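Local atomic coordinates of toluene, o-xylene monooxygenase oxygenase subunit (Pseudomonas stutzeri, PDB entry 2INC), a protein that forms part of the oxygenase component of a toluene o-xylene monooxygenase, which probably uses dioxygen to hydroxylate aromatic hydrocarbons such as toluene and o-xylene. Residues V223-L228 / K311-Y316; K6-L11 / Y21-T26; Q48-K53 / S132-Q137. All blocks are in the same frame, centred on the assembly; numbering follows the deposited sequence.

Contact 1 (V223-L228 / K311-Y316)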
loop_
_atom_site.group_PDB
_atom_site.type_symbol
_atom_site.label_atom_id
_atom_site.label_comp_id
_atom_site.label_asym_id
_atom_site.label_seq_id
_atom_site.Cartn_x
_atom_site.Cartn_y
_atom_site.Cartn_z
ATOM N N VAL B 223 -30.246 -1.769 26.046
ATOM C CA VAL B 223 -29.450 -0.528 25.931
ATOM C C VAL B 223 -29.667 0.144 24.570
ATOM O O VAL B 223 -29.860 1.366 24.461
ATOM C CB VAL B 223 -27.944 -0.804 26.133
ATOM C CG1 VAL B 223 -27.144 0.476 25.843
ATOM C CG2 VAL B 223 -27.707 -1.267 27.537
ATOM N N GLU B 224 -29.674 -0.661 23.510
ATOM C CA GLU B 224 -29.704 -0.092 22.174
ATOM C C GLU B 224 -31.065 0.525 21.920
ATOM O O GLU B 224 -31.146 1.577 21.315
ATOM C CB GLU B 224 -29.368 -1.148 21.130
ATOM C CG GLU B 224 -27.882 -1.599 21.262
ATOM C CD GLU B 224 -27.639 -3.038 20.799
ATOM O OE1 GLU B 224 -28.576 -3.693 20.215
ATOM O OE2 GLU B 224 -26.495 -3.513 21.020
ATOM N N GLU B 225 -32.130 -0.131 22.386
ATOM C CA GLU B 225 -33.488 0.406 22.176
ATOM C C GLU B 225 -33.757 1.657 23.018
ATOM O O GLU B 225 -34.273 2.647 22.511
ATOM C CB GLU B 225 -34.567 -0.684 22.302
ATOM C CG GLU B 225 -34.503 -1.777 21.187
ATOM C CD GLU B 225 -34.384 -1.261 19.726
ATOM O OE1 GLU B 225 -35.178 -0.373 19.315
ATOM O OE2 GLU B 225 -33.507 -1.765 18.960
ATOM N N ALA B 226 -33.318 1.669 24.262
ATOM C CA ALA B 226 -33.471 2.868 25.071
ATOM C C ALA B 226 -32.612 4.042 24.600
ATOM O O ALA B 226 -33.111 5.156 24.336
ATOM C CB ALA B 226 -33.213 2.543 26.569
ATOM N N LEU B 227 -31.316 3.795 24.479
ATOM C CA LEU B 227 -30.352 4.863 24.296
ATOM C C LEU B 227 -30.116 5.208 22.854
ATOM O O LEU B 227 -29.761 6.325 22.550
ATOM C CB LEU B 227 -29.022 4.503 24.949
ATOM C CG LEU B 227 -28.904 4.865 26.420
ATOM C CD1 LEU B 227 -29.802 3.982 27.328
ATOM C CD2 LEU B 227 -27.482 4.711 26.819
ATOM N N LEU B 228 -30.287 4.282 21.926
ATOM C CA LEU B 228 -30.025 4.686 20.552
ATOM C C LEU B 228 -31.366 4.965 19.899
ATOM O O LEU B 228 -31.606 6.077 19.421
ATOM C CB LEU B 228 -29.211 3.629 19.778
ATOM C CG LEU B 228 -27.884 3.189 20.389
ATOM C CD1 LEU B 228 -27.179 2.174 19.465
ATOM C CD2 LEU B 228 -26.988 4.388 20.688
ATOM N N LYS B 311 -39.564 -2.110 24.808
ATOM C CA LYS B 311 -39.770 -3.473 25.282
ATOM C C LYS B 311 -40.040 -4.446 24.177
ATOM O O LYS B 311 -39.461 -5.531 24.192
ATOM C CB LYS B 311 -40.889 -3.553 26.316
ATOM C CG LYS B 311 -40.472 -3.212 27.728
ATOM C CD LYS B 311 -41.636 -3.405 28.726
ATOM C CE LYS B 311 -41.168 -3.021 30.123
ATOM N NZ LYS B 311 -42.295 -3.199 31.098
ATOM N N SER B 312 -40.874 -4.077 23.195
ATOM C CA SER B 312 -41.213 -5.053 22.141
ATOM C C SER B 312 -40.123 -5.184 21.087
ATOM O O SER B 312 -39.974 -6.241 20.481
ATOM C CB SER B 312 -42.575 -4.739 21.492
ATOM O OG SER B 312 -42.542 -3.471 20.890
ATOM N N ALA B 313 -39.386 -4.100 20.846
ATOM C CA ALA B 313 -38.283 -4.115 19.874
ATOM C C ALA B 313 -37.159 -4.993 20.374
ATOM O O ALA B 313 -36.627 -5.772 19.617
ATOM C CB ALA B 313 -37.773 -2.703 19.603
ATOM N N SER B 314 -36.809 -4.873 21.650
ATOM C CA SER B 314 -35.797 -5.738 22.239
ATOM C C SER B 314 -36.247 -7.201 22.372
ATOM O O SER B 314 -35.473 -8.100 22.116
ATOM C CB SER B 314 -35.318 -5.173 23.577
ATOM O OG SER B 314 -36.365 -5.104 24.522
ATOM N N ARG B 315 -37.501 -7.460 22.753
ATOM C CA ARG B 315 -37.990 -8.828 22.797
ATOM C C ARG B 315 -37.981 -9.411 21.399
ATOM O O ARG B 315 -37.668 -10.591 21.225
ATOM C CB ARG B 315 -39.416 -8.885 23.382
ATOM C CG ARG B 315 -39.404 -8.625 24.866
ATOM C CD ARG B 315 -40.786 -8.370 25.420
ATOM N NE ARG B 315 -40.664 -7.814 26.762
ATOM C CZ ARG B 315 -41.675 -7.289 27.443
ATOM N NH1 ARG B 315 -42.886 -7.253 26.894
ATOM N NH2 ARG B 315 -41.482 -6.794 28.675
ATOM N N TYR B 316 -38.280 -8.583 20.401
ATOM C CA TYR B 316 -38.321 -9.050 19.008
ATOM C C TYR B 316 -36.986 -9.605 18.466
ATOM O O TYR B 316 -36.949 -10.512 17.630
ATOM C CB TYR B 316 -38.820 -7.936 18.084
ATOM C CG TYR B 316 -39.225 -8.434 16.730
ATOM C CD1 TYR B 316 -40.278 -9.333 16.593
ATOM C CD2 TYR B 316 -38.564 -8.012 15.588
ATOM C CE1 TYR B 316 -40.668 -9.787 15.337
ATOM C CE2 TYR B 316 -38.931 -8.461 14.335
ATOM C CZ TYR B 316 -39.983 -9.355 14.216
ATOM O OH TYR B 316 -40.371 -9.827 12.962
#
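Glu225 and Ala313 carry most of this contact, a small meeting of two helices that buries 112 Å² in all. The interaction across it is van der Waals packing. The acid lies against the methyl group of Ala313 along its length: Glu225 CG and CD are both 3.7 Å from Ala313 CB, and Glu225 OE1 comes to 3.5 Å from the same carbon. Glu225 CG also rests on the backbone of the next residue, 3.9 Å from Ser314 N, and on its side chain, 4.2 Å from Ser314 CB. A bend at the second torsion (chi2 -48°) lays the carboxylate beside the methyl group. The backbones are closest here too, with Glu225 CA 6.6 Å from Ser314 CA.

The polar groups find their partners outside the two segments. Glu225 OE2 forms salt bridges with Lys251 and Arg258, and Arg258 also pairs with the carboxylate of Glu224, so charges on helix 241-268 probably fix the rotation of the acid that packs on Ala313. Ser314 OG bonds to Ala310 O within its own helix. With an alanine in place of Glu225, Lys251 and Arg258 would probably each lose a carboxylate partner, and a gap would be likely to open beside the Ala313 methyl group.

The 223-228 turn belongs to helix 208-237, in a chain of the ferritin-like methane/phenol/alkene hydroxylase family. Val223 and Leu227 pack on helix 121-138, and Phe195 of helix 190-202 lies on Val223, Ala226 and Leu227. Helix 303-319 covers the Glu225 side, while helix 274-299 touches both partners, through Tyr296 on Ala226 and Ile293 on Ser314.

Contact 2 (K6-L11 / Y21-T26)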
loop_
_atom_site.group_PDB
_atom_site.type_symbol
_atom_site.label_atom_id
_atom_site.label_comp_id
_atom_site.label_asym_id
_atom_site.label_seq_id
_atom_site.Cartn_x
_atom_site.Cartn_y
_atom_site.Cartn_z
ATOM N N LYS B 6 -3.020 -27.617 -0.219
ATOM C CA LYS B 6 -3.520 -26.390 -0.837
ATOM C C LYS B 6 -3.993 -25.343 0.174
ATOM O O LYS B 6 -4.249 -24.221 -0.194
ATOM C CB LYS B 6 -4.741 -26.723 -1.700
ATOM C CG LYS B 6 -4.417 -27.197 -3.110
ATOM C CD LYS B 6 -5.734 -27.593 -3.839
ATOM C CE LYS B 6 -5.879 -26.881 -5.214
ATOM N NZ LYS B 6 -4.640 -27.037 -6.068
ATOM N N THR B 7 -4.171 -25.735 1.420
ATOM C CA THR B 7 -4.748 -24.871 2.446
ATOM C C THR B 7 -4.216 -25.425 3.746
ATOM O O THR B 7 -3.430 -26.377 3.707
ATOM C CB THR B 7 -6.307 -24.857 2.387
ATOM O OG1 THR B 7 -6.816 -23.915 3.350
ATOM C CG2 THR B 7 -6.892 -26.217 2.687
ATOM N N TRP B 8 -4.608 -24.861 4.891
ATOM C CA TRP B 8 -4.197 -25.407 6.186
ATOM C C TRP B 8 -4.745 -26.818 6.359
ATOM O O TRP B 8 -5.878 -27.131 5.947
ATOM C CB TRP B 8 -4.755 -24.616 7.363
ATOM C CG TRP B 8 -4.385 -23.165 7.473
ATOM C CD1 TRP B 8 -5.252 -22.123 7.716
ATOM C CD2 TRP B 8 -3.076 -22.599 7.448
ATOM N NE1 TRP B 8 -4.568 -20.954 7.804
ATOM C CE2 TRP B 8 -3.226 -21.200 7.655
ATOM C CE3 TRP B 8 -1.783 -23.125 7.279
ATOM C CZ2 TRP B 8 -2.135 -20.305 7.650
ATOM C CZ3 TRP B 8 -0.676 -22.231 7.285
ATOM C CH2 TRP B 8 -0.870 -20.833 7.482
ATOM N N SER B 9 -3.972 -27.663 7.018
ATOM C CA SER B 9 -4.439 -29.056 7.292
ATOM C C SER B 9 -5.851 -29.157 7.912
ATOM O O SER B 9 -6.606 -30.045 7.537
ATOM C CB SER B 9 -3.409 -29.847 8.087
ATOM O OG SER B 9 -3.029 -29.105 9.246
ATOM N N HIS B 10 -6.236 -28.223 8.792
ATOM C CA HIS B 10 -7.549 -28.279 9.430
ATOM C C HIS B 10 -8.695 -27.874 8.512
ATOM O O HIS B 10 -9.863 -28.107 8.849
ATOM C CB HIS B 10 -7.604 -27.480 10.766
ATOM C CG HIS B 10 -7.447 -25.994 10.603
ATOM N ND1 HIS B 10 -8.510 -25.112 10.663
ATOM C CD2 HIS B 10 -6.339 -25.236 10.418
ATOM C CE1 HIS B 10 -8.067 -23.878 10.471
ATOM N NE2 HIS B 10 -6.752 -23.922 10.336
ATOM N N LEU B 11 -8.370 -27.271 7.368
ATOM C CA LEU B 11 -9.360 -26.889 6.367
ATOM C C LEU B 11 -9.290 -27.751 5.112
ATOM O O LEU B 11 -10.060 -27.543 4.168
ATOM C CB LEU B 11 -9.173 -25.423 5.948
ATOM C CG LEU B 11 -9.234 -24.381 7.071
ATOM C CD1 LEU B 11 -8.837 -23.047 6.546
ATOM C CD2 LEU B 11 -10.627 -24.336 7.666
ATOM N N TYR B 21 -11.141 -14.940 5.593
ATOM C CA TYR B 21 -11.774 -15.055 6.906
ATOM C C TYR B 21 -11.433 -16.407 7.542
ATOM O O TYR B 21 -11.025 -16.471 8.708
ATOM C CB TYR B 21 -13.282 -14.775 6.886
ATOM C CG TYR B 21 -13.987 -15.114 8.177
ATOM C CD1 TYR B 21 -13.838 -14.310 9.315
ATOM C CD2 TYR B 21 -14.791 -16.257 8.272
ATOM C CE1 TYR B 21 -14.497 -14.627 10.486
ATOM C CE2 TYR B 21 -15.445 -16.583 9.427
ATOM C CZ TYR B 21 -15.273 -15.798 10.549
ATOM O OH TYR B 21 -15.933 -16.134 11.696
ATOM N N GLU B 22 -11.677 -17.497 6.814
ATOM C CA GLU B 22 -11.349 -18.811 7.354
ATOM C C GLU B 22 -9.861 -19.014 7.606
ATOM O O GLU B 22 -9.469 -19.579 8.647
ATOM C CB GLU B 22 -11.903 -19.902 6.451
ATOM C CG GLU B 22 -13.420 -19.964 6.523
ATOM C CD GLU B 22 -14.004 -20.877 5.460
ATOM O OE1 GLU B 22 -13.743 -20.643 4.240
ATOM O OE2 GLU B 22 -14.736 -21.816 5.861
ATOM N N VAL B 23 -9.030 -18.532 6.691
ATOM C CA VAL B 23 -7.585 -18.699 6.822
ATOM C C VAL B 23 -7.044 -18.076 8.106
ATOM O O VAL B 23 -6.177 -18.660 8.742
ATOM C CB VAL B 23 -6.836 -18.072 5.623
ATOM C CG1 VAL B 23 -5.307 -17.936 5.896
ATOM C CG2 VAL B 23 -7.119 -18.909 4.365
ATOM N N VAL B 24 -7.540 -16.898 8.473
ATOM C CA VAL B 24 -6.924 -16.170 9.616
ATOM C C VAL B 24 -7.690 -16.243 10.920
ATOM O O VAL B 24 -7.198 -15.699 11.938
ATOM C CB VAL B 24 -6.698 -14.679 9.278
ATOM C CG1 VAL B 24 -5.905 -14.524 7.956
ATOM C CG2 VAL B 24 -8.056 -13.949 9.112
ATOM N N SER B 25 -8.851 -16.914 10.925
ATOM C CA SER B 25 -9.789 -16.864 12.077
ATOM C C SER B 25 -10.076 -18.172 12.769
ATOM O O SER B 25 -10.600 -18.160 13.905
ATOM C CB SER B 25 -11.143 -16.255 11.690
ATOM O OG SER B 25 -10.920 -15.082 10.941
ATOM N N THR B 26 -9.818 -19.297 12.087
ATOM C CA THR B 26 -10.351 -20.559 12.571
ATOM C C THR B 26 -9.361 -21.388 13.391
ATOM O O THR B 26 -8.168 -21.463 13.068
ATOM C CB THR B 26 -10.903 -21.428 11.400
ATOM O OG1 THR B 26 -9.874 -21.582 10.415
ATOM C CG2 THR B 26 -12.051 -20.707 10.736
HETATM O O HOH W 1 -6.760 -20.684 10.619
#
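Glu22 meets Leu11 at the start of the contact: a methyl group of the leucine, CD1, sits 4.1 Å from Glu22 O and also reaches the CB of that residue. The carboxylate of Glu22 is engaged elsewhere, in a salt bridge with Arg16.

One residue on, Val23 offers both its carbonyl and a methyl group to Trp8. The indole N-H gives a hydrogen bond to Val23 O (NE1 to O 3.0 Å, 159° at the hydrogen); the acceptor is close to the ring plane and the donor lies on a lone pair in the carbonyl plane. Trp8 NE1 is also 3.6 Å from Val23 CG1, which stands anti to the backbone N (chi1 166°) and so on the carbonyl side. Val23 O also accepts from water 1, at 2.8 Å, so two donors grip it.

Thr26, the residue at which the chain leaves the helix, turns its hydroxyl back onto the last turn and bonds Thr26 OG1 to Glu22 O (2.7 Å). Thr26 OG1 also lies in the plane of the imidazole at its edge, 2.9 Å from His10 CE1, a short C-H approach. Water 1 donates to Thr26 O as well and is 3.3 Å from His10 NE2.

The N-terminal loop 6-11 is thus held against the C-terminal end of the short helix 20-25, where another protein chain stacks on His10 and meets Trp8 edge-to-face. On the side of Tyr21, Ser25 and Thr26, helix 20-25 leans on the start of helix 142-172, where Thr143 touches all three and Ser142 OG bonds Ser25 O.

Contact 3 (Q48-K53 / S132-Q137)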
loop_
_atom_site.group_PDB
_atom_site.type_symbol
_atom_site.label_atom_id
_atom_site.label_comp_id
_atom_site.label_asym_id
_atom_site.label_seq_id
_atom_site.Cartn_x
_atom_site.Cartn_y
_atom_site.Cartn_z
ATOM N N GLN B 48 -6.571 -22.169 35.594
ATOM C CA GLN B 48 -6.971 -23.430 35.012
ATOM C C GLN B 48 -8.414 -23.721 35.486
ATOM O O GLN B 48 -9.266 -24.114 34.710
ATOM C CB GLN B 48 -6.032 -24.566 35.509
ATOM C CG GLN B 48 -4.528 -24.359 35.298
ATOM C CD GLN B 48 -4.108 -24.961 34.008
ATOM O OE1 GLN B 48 -4.916 -25.047 33.072
ATOM N NE2 GLN B 48 -2.883 -25.480 33.954
ATOM N N THR B 49 -8.658 -23.554 36.780
ATOM C CA THR B 49 -9.997 -23.725 37.380
ATOM C C THR B 49 -11.055 -22.794 36.815
ATOM O O THR B 49 -12.203 -23.239 36.541
ATOM C CB THR B 49 -9.912 -23.516 38.899
ATOM O OG1 THR B 49 -9.070 -24.549 39.390
ATOM C CG2 THR B 49 -11.249 -23.715 39.539
ATOM N N TRP B 50 -10.651 -21.536 36.582
ATOM C CA TRP B 50 -11.564 -20.536 35.997
ATOM C C TRP B 50 -12.010 -21.068 34.655
ATOM O O TRP B 50 -13.205 -21.099 34.400
ATOM C CB TRP B 50 -10.875 -19.219 35.820
ATOM C CG TRP B 50 -11.834 -18.174 35.386
ATOM C CD1 TRP B 50 -12.405 -18.044 34.137
ATOM C CD2 TRP B 50 -12.368 -17.120 36.188
ATOM N NE1 TRP B 50 -13.224 -16.939 34.111
ATOM C CE2 TRP B 50 -13.263 -16.387 35.368
ATOM C CE3 TRP B 50 -12.201 -16.741 37.528
ATOM C CZ2 TRP B 50 -13.974 -15.293 35.828
ATOM C CZ3 TRP B 50 -12.929 -15.645 38.005
ATOM C CH2 TRP B 50 -13.780 -14.909 37.138
ATOM N N TYR B 51 -11.086 -21.493 33.795
ATOM C CA TYR B 51 -11.492 -21.948 32.450
ATOM C C TYR B 51 -12.245 -23.270 32.411
ATOM O O TYR B 51 -13.140 -23.501 31.522
ATOM C CB TYR B 51 -10.310 -22.033 31.477
ATOM C CG TYR B 51 -9.975 -20.689 30.852
ATOM C CD1 TYR B 51 -9.415 -19.681 31.635
ATOM C CD2 TYR B 51 -10.317 -20.379 29.543
ATOM C CE1 TYR B 51 -9.127 -18.388 31.086
ATOM C CE2 TYR B 51 -10.000 -19.081 28.994
ATOM C CZ TYR B 51 -9.414 -18.114 29.791
ATOM O OH TYR B 51 -9.106 -16.835 29.301
ATOM N N LYS B 52 -11.883 -24.190 33.301
ATOM C CA LYS B 52 -12.674 -25.431 33.378
ATOM C C LYS B 52 -14.081 -25.163 33.849
ATOM O O LYS B 52 -15.023 -25.728 33.323
ATOM C CB LYS B 52 -11.995 -26.451 34.282
ATOM C CG LYS B 52 -10.620 -26.851 33.700
ATOM C CD LYS B 52 -10.050 -28.050 34.469
ATOM C CE LYS B 52 -9.718 -27.646 35.877
ATOM N NZ LYS B 52 -8.964 -28.771 36.517
ATOM N N LYS B 53 -14.236 -24.277 34.826
ATOM C CA LYS B 53 -15.578 -24.020 35.333
ATOM C C LYS B 53 -16.430 -23.188 34.352
ATOM O O LYS B 53 -17.598 -23.531 34.153
ATOM C CB LYS B 53 -15.517 -23.380 36.718
ATOM C CG LYS B 53 -16.866 -22.993 37.289
ATOM C CD LYS B 53 -16.724 -22.699 38.778
ATOM C CE LYS B 53 -18.039 -22.184 39.404
ATOM N NZ LYS B 53 -19.069 -23.270 39.470
ATOM N N SER B 132 -18.302 -7.238 26.736
ATOM C CA SER B 132 -17.921 -7.960 25.536
ATOM C C SER B 132 -16.458 -8.416 25.506
ATOM O O SER B 132 -16.132 -9.447 24.875
ATOM C CB SER B 132 -18.284 -7.154 24.253
ATOM O OG SER B 132 -17.548 -5.933 24.259
ATOM N N VAL B 133 -15.570 -7.723 26.234
ATOM C CA VAL B 133 -14.176 -8.133 26.228
ATOM C C VAL B 133 -14.005 -9.300 27.226
ATOM O O VAL B 133 -13.051 -10.076 27.127
ATOM C CB VAL B 133 -13.197 -6.940 26.547
ATOM C CG1 VAL B 133 -13.060 -6.738 27.978
ATOM C CG2 VAL B 133 -11.836 -7.103 25.808
ATOM N N TYR B 134 -14.933 -9.422 28.174
ATOM C CA TYR B 134 -14.962 -10.669 28.961
ATOM C C TYR B 134 -15.409 -11.848 28.107
ATOM O O TYR B 134 -14.739 -12.906 28.119
ATOM C CB TYR B 134 -15.715 -10.550 30.288
ATOM C CG TYR B 134 -15.694 -11.890 30.975
ATOM C CD1 TYR B 134 -16.837 -12.730 30.949
ATOM C CD2 TYR B 134 -14.520 -12.384 31.517
ATOM C CE1 TYR B 134 -16.795 -13.998 31.545
ATOM C CE2 TYR B 134 -14.475 -13.694 32.116
ATOM C CZ TYR B 134 -15.620 -14.454 32.106
ATOM O OH TYR B 134 -15.556 -15.730 32.679
ATOM N N ILE B 135 -16.436 -11.677 27.286
ATOM C CA ILE B 135 -16.832 -12.792 26.353
ATOM C C ILE B 135 -15.638 -13.239 25.500
ATOM O O ILE B 135 -15.379 -14.447 25.333
ATOM C CB ILE B 135 -18.053 -12.393 25.503
ATOM C CG1 ILE B 135 -19.219 -12.154 26.474
ATOM C CG2 ILE B 135 -18.406 -13.445 24.362
ATOM C CD1 ILE B 135 -20.517 -11.450 25.940
ATOM N N HIS B 136 -14.920 -12.267 24.948
ATOM C CA HIS B 136 -13.703 -12.538 24.179
ATOM C C HIS B 136 -12.867 -13.616 24.824
ATOM O O HIS B 136 -12.492 -14.584 24.170
ATOM C CB HIS B 136 -12.888 -11.235 24.045
ATOM C CG HIS B 136 -11.510 -11.431 23.505
ATOM N ND1 HIS B 136 -11.085 -10.844 22.337
ATOM C CD2 HIS B 136 -10.469 -12.171 23.956
ATOM C CE1 HIS B 136 -9.824 -11.182 22.114
ATOM N NE2 HIS B 136 -9.433 -11.994 23.078
ATOM N N GLN B 137 -12.510 -13.422 26.095
ATOM C CA GLN B 137 -11.439 -14.194 26.703
ATOM C C GLN B 137 -11.924 -15.571 27.236
ATOM O O GLN B 137 -11.107 -16.447 27.538
ATOM C CB GLN B 137 -10.743 -13.354 27.787
ATOM C CG GLN B 137 -11.575 -13.068 28.990
ATOM C CD GLN B 137 -11.043 -11.862 29.768
ATOM O OE1 GLN B 137 -11.316 -10.679 29.448
ATOM N NE2 GLN B 137 -10.323 -12.139 30.763
#
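Trp50 and Tyr134 meet edge to edge where helix 46-56 packs on the last turns of helix 121-138, a helix-helix contact in a chain of a ferritin-like family. In both residues CG is anti to the backbone N, which brings the rings into the space between the helices. The phenol oxygen lies near the indole plane, and the N-H bonds to it, Trp50 NE1 to Tyr134 OH 3.0 Å, with a bent angle of 143° at the hydrogen. Alongside, the two rings brush at their carbon rims, Trp50 CZ2 to Tyr134 CE2 being 4.1 Å. Tyr134 OH thus takes part in two hydrogen bonds, with Trp50 NE1 and Trp206 O; the Trp206 ring stands edge-to-face to both rings.

Tyr51, the neighbour of Trp50, sends its ring across to the other helix further along, where it meets backbone instead of a ring. A basic side chain of another chain also bonds its hydroxyl, and Phe31 and Trp39 meet its ring edge-to-face. Tyr51 OH donates to Gln137 O at 2.7 Å, approaching from above the carbonyl plane, 36° out of it.

All three contacts are buried, but their centres lie at different distances from the chain centre. Contact 1, about 13 Å out, joins two helices without meeting another chain, whereas contacts 2 and 3, about 27 and 17 Å out, border another protein chain. Their elements differ but touch: Val223 of contact 1 packs on helix 121-138 of contact 3, and helix 142-172 touches both contacts 2 and 3. Chemically, contact 1 is van der Waals packing of a glutamate chain on a methyl group, its charge paired elsewhere. Contacts 2 and 3 each use an indole N-H, given in one to a backbone oxygen that also accepts from a water, in the other to a phenol oxygen.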